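Local structure of Two-component system sensor histidine kinase (Bacteroides thetaiotaomicron, 3OTT) at residues Gly175-Ser187 and Tyr212-Gln225. The protein probably acts as a membrane-bound sensor histidine kinase and transcription regulator, its extracellular beta-propeller and beta-sandwich part apparently sensing saccharides. Numbering follows the deposited sequence.
Sequences GKFEGIPLPVHSS and YLFQYFPSTGQIKQ
Val184 sits over one face of the Tyr212 ring, its CG2 4.2 Å from the ring centroid in a CH-pi contact, while CG1 reaches on toward the phenol oxygen. That oxygen also takes a nearly straight hydrogen bond from the backbone: His185 N to Tyr212 OH is 3.1 Å, with an N-H...O angle of 166°. Close by, Gln225 NE2 donates to Pro183 O at 2.7 Å, coming in from above the carbonyl plane; the side chain is extended beyond CG, which carries the amide across to the backbone of segment 175-187.

The same Pro183 O lies at the edge of the Phe214 ring, as does Val184 CG2, whereas Leu182 CB rests over a face, 4.1 Å from the centroid. With Phe214 CG anti to its own carbonyl carbon (chi1 -64°), the ring turns one face to Leu182 and its rim to Pro183 and Val184. Ile223 packs beside it, with CG2 3.5 Å from Pro183 CD. Its CD1 meets Ile180 CG2 at 3.7 Å, and Ile180 CD1 in turn lies over one face of Tyr216.

Tyr212, Phe214 and Tyr216 project from one side of strand 212-217, and backbone bonds between Gln215 and Lys224 pair that strand with the next. Strand 176-180 closes the preceding four-stranded antiparallel sheet, so residues 180-185 leave one propeller blade and run across the outer two strands of the next. Leu191 packs against Leu182 and Val184 from the connecting loop.

With a phenylalanine in place of Tyr212, the His185 N-H would probably be left without this acceptor, and the linker would lose one of the two hydrogen bonds that hold it. The blade-to-blade join is thus chiefly apolar, with two hydrogen bonds to the linker backbone fixing its far end.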
loop_
_atom_site.group_PDB
_atom_site.type_symbol
_atom_site.label_atom_id
_atom_site.label_comp_id
_atom_site.label_asym_id
_atom_site.label_seq_id
_atom_site.Cartn_x
_atom_site.Cartn_y
_atom_site.Cartn_z
ATOM N N GLY B 175 -6.615 -14.857 -27.604
ATOM C CA GLY B 175 -6.760 -16.144 -26.935
ATOM C C GLY B 175 -5.802 -17.255 -27.397
ATOM O O GLY B 175 -6.101 -18.450 -27.217
ATOM N N LYS B 176 -4.658 -16.877 -27.968
ATOM C CA LYS B 176 -3.689 -17.850 -28.411
ATOM C C LYS B 176 -2.391 -17.824 -27.577
ATOM O O LYS B 176 -2.248 -17.049 -26.666
ATOM C CB LYS B 176 -3.352 -17.615 -29.882
ATOM C CG LYS B 176 -4.460 -17.922 -30.848
ATOM C CD LYS B 176 -3.794 -18.158 -32.234
ATOM C CE LYS B 176 -4.811 -18.044 -33.405
ATOM N NZ LYS B 176 -5.786 -19.176 -33.354
ATOM N N PHE B 177 -1.430 -18.656 -27.920
ATOM C CA PHE B 177 -0.204 -18.662 -27.184
ATOM C C PHE B 177 1.002 -18.383 -28.073
ATOM O O PHE B 177 1.181 -18.997 -29.080
ATOM C CB PHE B 177 -0.034 -20.000 -26.431
ATOM C CG PHE B 177 -1.066 -20.205 -25.359
ATOM C CD1 PHE B 177 -2.354 -20.651 -25.690
ATOM C CD2 PHE B 177 -0.759 -19.955 -24.016
ATOM C CE1 PHE B 177 -3.304 -20.802 -24.708
ATOM C CE2 PHE B 177 -1.702 -20.152 -23.014
ATOM C CZ PHE B 177 -2.983 -20.564 -23.365
ATOM N N GLU B 178 1.874 -17.517 -27.611
ATOM C CA GLU B 178 3.087 -17.238 -28.353
ATOM C C GLU B 178 4.240 -18.109 -27.800
ATOM O O GLU B 178 4.516 -18.051 -26.596
ATOM C CB GLU B 178 3.410 -15.743 -28.148
ATOM C CG GLU B 178 4.723 -15.338 -28.797
ATOM C CD GLU B 178 5.187 -13.888 -28.473
ATOM O OE1 GLU B 178 4.627 -13.214 -27.537
ATOM O OE2 GLU B 178 6.157 -13.462 -29.174
ATOM N N GLY B 179 4.896 -18.891 -28.635
ATOM C CA GLY B 179 6.095 -19.661 -28.231
ATOM C C GLY B 179 7.310 -18.809 -27.837
ATOM O O GLY B 179 7.447 -17.663 -28.300
ATOM N N ILE B 180 8.160 -19.345 -26.951
ATOM C CA ILE B 180 9.420 -18.689 -26.583
ATOM C C ILE B 180 10.506 -19.739 -26.693
ATOM O O ILE B 180 10.623 -20.603 -25.827
ATOM C CB ILE B 180 9.446 -18.096 -25.142
ATOM C CG1 ILE B 180 8.430 -17.004 -24.998
ATOM C CG2 ILE B 180 10.825 -17.522 -24.801
ATOM C CD1 ILE B 180 7.942 -16.887 -23.559
ATOM N N PRO B 181 11.282 -19.684 -27.779
ATOM C CA PRO B 181 12.271 -20.699 -28.115
ATOM C C PRO B 181 13.418 -20.661 -27.137
ATOM O O PRO B 181 13.817 -19.583 -26.730
ATOM C CB PRO B 181 12.780 -20.259 -29.524
ATOM C CG PRO B 181 11.699 -19.292 -30.074
ATOM C CD PRO B 181 11.220 -18.602 -28.791
ATOM N N LEU B 182 13.964 -21.814 -26.782
ATOM C CA LEU B 182 14.977 -21.859 -25.741
ATOM C C LEU B 182 16.254 -22.388 -26.358
ATOM O O LEU B 182 16.278 -23.459 -26.950
ATOM C CB LEU B 182 14.516 -22.703 -24.543
ATOM C CG LEU B 182 13.260 -22.223 -23.777
ATOM C CD1 LEU B 182 12.675 -23.352 -22.942
ATOM C CD2 LEU B 182 13.486 -21.045 -22.845
ATOM N N PRO B 183 17.314 -21.614 -26.262
ATOM C CA PRO B 183 18.565 -21.905 -27.016
ATOM C C PRO B 183 19.369 -23.016 -26.336
ATOM O O PRO B 183 19.741 -22.933 -25.158
ATOM C CB PRO B 183 19.331 -20.550 -26.988
ATOM C CG PRO B 183 18.863 -19.876 -25.708
ATOM C CD PRO B 183 17.334 -20.275 -25.653
ATOM N N VAL B 184 19.619 -24.066 -27.086
ATOM C CA VAL B 184 20.198 -25.271 -26.535
ATOM C C VAL B 184 21.328 -25.719 -27.483
ATOM O O VAL B 184 21.333 -25.320 -28.651
ATOM C CB VAL B 184 19.078 -26.375 -26.371
ATOM C CG1 VAL B 184 19.690 -27.740 -26.270
ATOM C CG2 VAL B 184 18.192 -26.079 -25.153
ATOM N N HIS B 185 22.248 -26.537 -26.969
ATOM C CA HIS B 185 23.304 -27.147 -27.787
ATOM C C HIS B 185 22.890 -28.143 -28.921
ATOM O O HIS B 185 23.534 -28.150 -29.955
ATOM C CB HIS B 185 24.454 -27.716 -26.933
ATOM C CG HIS B 185 25.718 -27.947 -27.724
ATOM N ND1 HIS B 185 26.344 -29.172 -27.799
ATOM C CD2 HIS B 185 26.419 -27.121 -28.543
ATOM C CE1 HIS B 185 27.397 -29.079 -28.592
ATOM N NE2 HIS B 185 27.459 -27.847 -29.059
ATOM N N SER B 186 21.853 -28.968 -28.756
ATOM C CA SER B 186 21.268 -29.725 -29.918
ATOM C C SER B 186 19.902 -30.364 -29.615
ATOM O O SER B 186 19.141 -29.860 -28.796
ATOM C CB SER B 186 22.240 -30.801 -30.429
ATOM O OG SER B 186 22.079 -32.020 -29.707
ATOM N N SER B 187 19.584 -31.477 -30.273
ATOM C CA SER B 187 18.391 -32.244 -29.874
ATOM C C SER B 187 18.628 -33.765 -29.694
ATOM O O SER B 187 19.393 -34.392 -30.441
ATOM C CB SER B 187 17.205 -31.952 -30.807
ATOM O OG SER B 187 15.987 -32.041 -30.065
ATOM N N TYR B 212 19.170 -27.604 -18.310
ATOM C CA TYR B 212 19.489 -26.193 -18.365
ATOM C C TYR B 212 18.602 -25.462 -17.417
ATOM O O TYR B 212 17.464 -25.873 -17.175
ATOM C CB TYR B 212 19.159 -25.633 -19.746
ATOM C CG TYR B 212 19.972 -26.183 -20.863
ATOM C CD1 TYR B 212 19.549 -27.301 -21.571
ATOM C CD2 TYR B 212 21.186 -25.570 -21.223
ATOM C CE1 TYR B 212 20.322 -27.828 -22.623
ATOM C CE2 TYR B 212 21.941 -26.069 -22.298
ATOM C CZ TYR B 212 21.521 -27.198 -22.971
ATOM O OH TYR B 212 22.276 -27.647 -24.045
ATOM N N LEU B 213 19.127 -24.349 -16.950
ATOM C CA LEU B 213 18.414 -23.320 -16.264
ATOM C C LEU B 213 18.536 -22.011 -17.158
ATOM O O LEU B 213 19.668 -21.592 -17.496
ATOM C CB LEU B 213 19.116 -23.059 -14.932
ATOM C CG LEU B 213 18.473 -22.020 -14.012
ATOM C CD1 LEU B 213 16.972 -22.328 -13.757
ATOM C CD2 LEU B 213 19.261 -21.886 -12.699
ATOM N N PHE B 214 17.400 -21.440 -17.562
ATOM C CA PHE B 214 17.348 -20.224 -18.383
ATOM C C PHE B 214 16.860 -19.060 -17.590
ATOM O O PHE B 214 16.037 -19.224 -16.676
ATOM C CB PHE B 214 16.426 -20.403 -19.551
ATOM C CG PHE B 214 16.875 -21.465 -20.522
ATOM C CD1 PHE B 214 16.413 -22.760 -20.415
ATOM C CD2 PHE B 214 17.752 -21.138 -21.596
ATOM C CE1 PHE B 214 16.837 -23.775 -21.392
ATOM C CE2 PHE B 214 18.174 -22.109 -22.537
ATOM C CZ PHE B 214 17.710 -23.456 -22.416
ATOM N N GLN B 215 17.313 -17.869 -17.963
ATOM C CA GLN B 215 16.606 -16.666 -17.597
ATOM C C GLN B 215 16.055 -16.033 -18.850
ATOM O O GLN B 215 16.799 -15.786 -19.788
ATOM C CB GLN B 215 17.571 -15.682 -17.015
ATOM C CG GLN B 215 17.920 -15.954 -15.619
ATOM C CD GLN B 215 19.015 -15.031 -15.135
ATOM O OE1 GLN B 215 20.211 -15.253 -15.414
ATOM N NE2 GLN B 215 18.619 -13.996 -14.387
ATOM N N TYR B 216 14.769 -15.692 -18.851
ATOM C CA TYR B 216 14.155 -14.940 -19.967
ATOM C C TYR B 216 13.834 -13.541 -19.467
ATOM O O TYR B 216 13.356 -13.383 -18.356
ATOM C CB TYR B 216 12.919 -15.671 -20.423
ATOM C CG TYR B 216 11.971 -14.873 -21.294
ATOM C CD1 TYR B 216 12.306 -14.593 -22.622
ATOM C CD2 TYR B 216 10.763 -14.403 -20.816
ATOM C CE1 TYR B 216 11.497 -13.897 -23.458
ATOM C CE2 TYR B 216 9.930 -13.628 -21.677
ATOM C CZ TYR B 216 10.331 -13.408 -23.031
ATOM O OH TYR B 216 9.585 -12.728 -23.981
ATOM N N PHE B 217 14.069 -12.525 -20.292
ATOM C CA PHE B 217 13.884 -11.124 -19.849
ATOM C C PHE B 217 12.855 -10.515 -20.748
ATOM O O PHE B 217 13.184 -10.123 -21.910
ATOM C CB PHE B 217 15.196 -10.317 -19.976
ATOM C CG PHE B 217 16.314 -10.880 -19.171
ATOM C CD1 PHE B 217 16.505 -10.444 -17.871
ATOM C CD2 PHE B 217 17.180 -11.867 -19.702
ATOM C CE1 PHE B 217 17.568 -10.947 -17.071
ATOM C CE2 PHE B 217 18.217 -12.387 -18.922
ATOM C CZ PHE B 217 18.416 -11.928 -17.588
ATOM N N PRO B 218 11.621 -10.413 -20.252
ATOM C CA PRO B 218 10.505 -9.944 -21.092
ATOM C C PRO B 218 10.694 -8.514 -21.593
ATOM O O PRO B 218 10.194 -8.176 -22.662
ATOM C CB PRO B 218 9.247 -10.079 -20.199
ATOM C CG PRO B 218 9.714 -10.753 -18.885
ATOM C CD PRO B 218 11.216 -10.831 -18.885
ATOM N N SER B 219 11.411 -7.677 -20.872
ATOM C CA SER B 219 11.638 -6.319 -21.372
ATOM C C SER B 219 12.413 -6.204 -22.706
ATOM O O SER B 219 12.282 -5.206 -23.386
ATOM C CB SER B 219 12.315 -5.478 -20.326
ATOM O OG SER B 219 13.599 -6.006 -20.134
ATOM N N THR B 220 13.234 -7.196 -23.058
ATOM C CA THR B 220 14.038 -7.138 -24.259
ATOM C C THR B 220 13.918 -8.398 -25.126
ATOM O O THR B 220 14.394 -8.422 -26.234
ATOM C CB THR B 220 15.503 -7.007 -23.903
ATOM O OG1 THR B 220 15.918 -8.119 -23.053
ATOM C CG2 THR B 220 15.781 -5.666 -23.186
ATOM N N GLY B 221 13.320 -9.465 -24.599
ATOM C CA GLY B 221 13.323 -10.779 -25.241
ATOM C C GLY B 221 14.642 -11.552 -25.161
ATOM O O GLY B 221 14.782 -12.597 -25.809
ATOM N N GLN B 222 15.659 -11.035 -24.470
ATOM C CA GLN B 222 16.891 -11.841 -24.294
ATOM C C GLN B 222 16.620 -13.126 -23.479
ATOM O O GLN B 222 15.772 -13.130 -22.613
ATOM C CB GLN B 222 17.989 -11.026 -23.652
ATOM C CG GLN B 222 18.411 -9.867 -24.533
ATOM C CD GLN B 222 19.232 -8.847 -23.786
ATOM O OE1 GLN B 222 18.671 -7.974 -23.099
ATOM N NE2 GLN B 222 20.579 -8.951 -23.885
ATOM N N ILE B 223 17.343 -14.193 -23.804
ATOM C CA ILE B 223 17.236 -15.507 -23.201
ATOM C C ILE B 223 18.678 -15.988 -22.925
ATOM O O ILE B 223 19.519 -16.090 -23.819
ATOM C CB ILE B 223 16.492 -16.534 -24.080
ATOM C CG1 ILE B 223 15.025 -16.093 -24.294
ATOM C CG2 ILE B 223 16.334 -17.880 -23.284
ATOM C CD1 ILE B 223 14.319 -16.733 -25.585
ATOM N N LYS B 224 18.954 -16.262 -21.672
ATOM C CA LYS B 224 20.295 -16.556 -21.226
ATOM C C LYS B 224 20.316 -18.005 -20.736
ATOM O O LYS B 224 19.420 -18.443 -20.024
ATOM C CB LYS B 224 20.639 -15.607 -20.104
ATOM C CG LYS B 224 22.087 -15.533 -19.785
ATOM C CD LYS B 224 22.348 -14.599 -18.582
ATOM C CE LYS B 224 23.506 -15.177 -17.753
ATOM N NZ LYS B 224 23.673 -14.537 -16.416
ATOM N N GLN B 225 21.324 -18.745 -21.174
ATOM C CA GLN B 225 21.600 -20.093 -20.687
ATOM C C GLN B 225 22.468 -19.923 -19.465
ATOM O O GLN B 225 23.704 -19.908 -19.571
ATOM C CB GLN B 225 22.369 -20.868 -21.739
ATOM C CG GLN B 225 21.791 -22.150 -22.159
ATOM C CD GLN B 225 22.730 -22.842 -23.137
ATOM O OE1 GLN B 225 23.856 -23.253 -22.764
ATOM N NE2 GLN B 225 22.312 -22.913 -24.412
#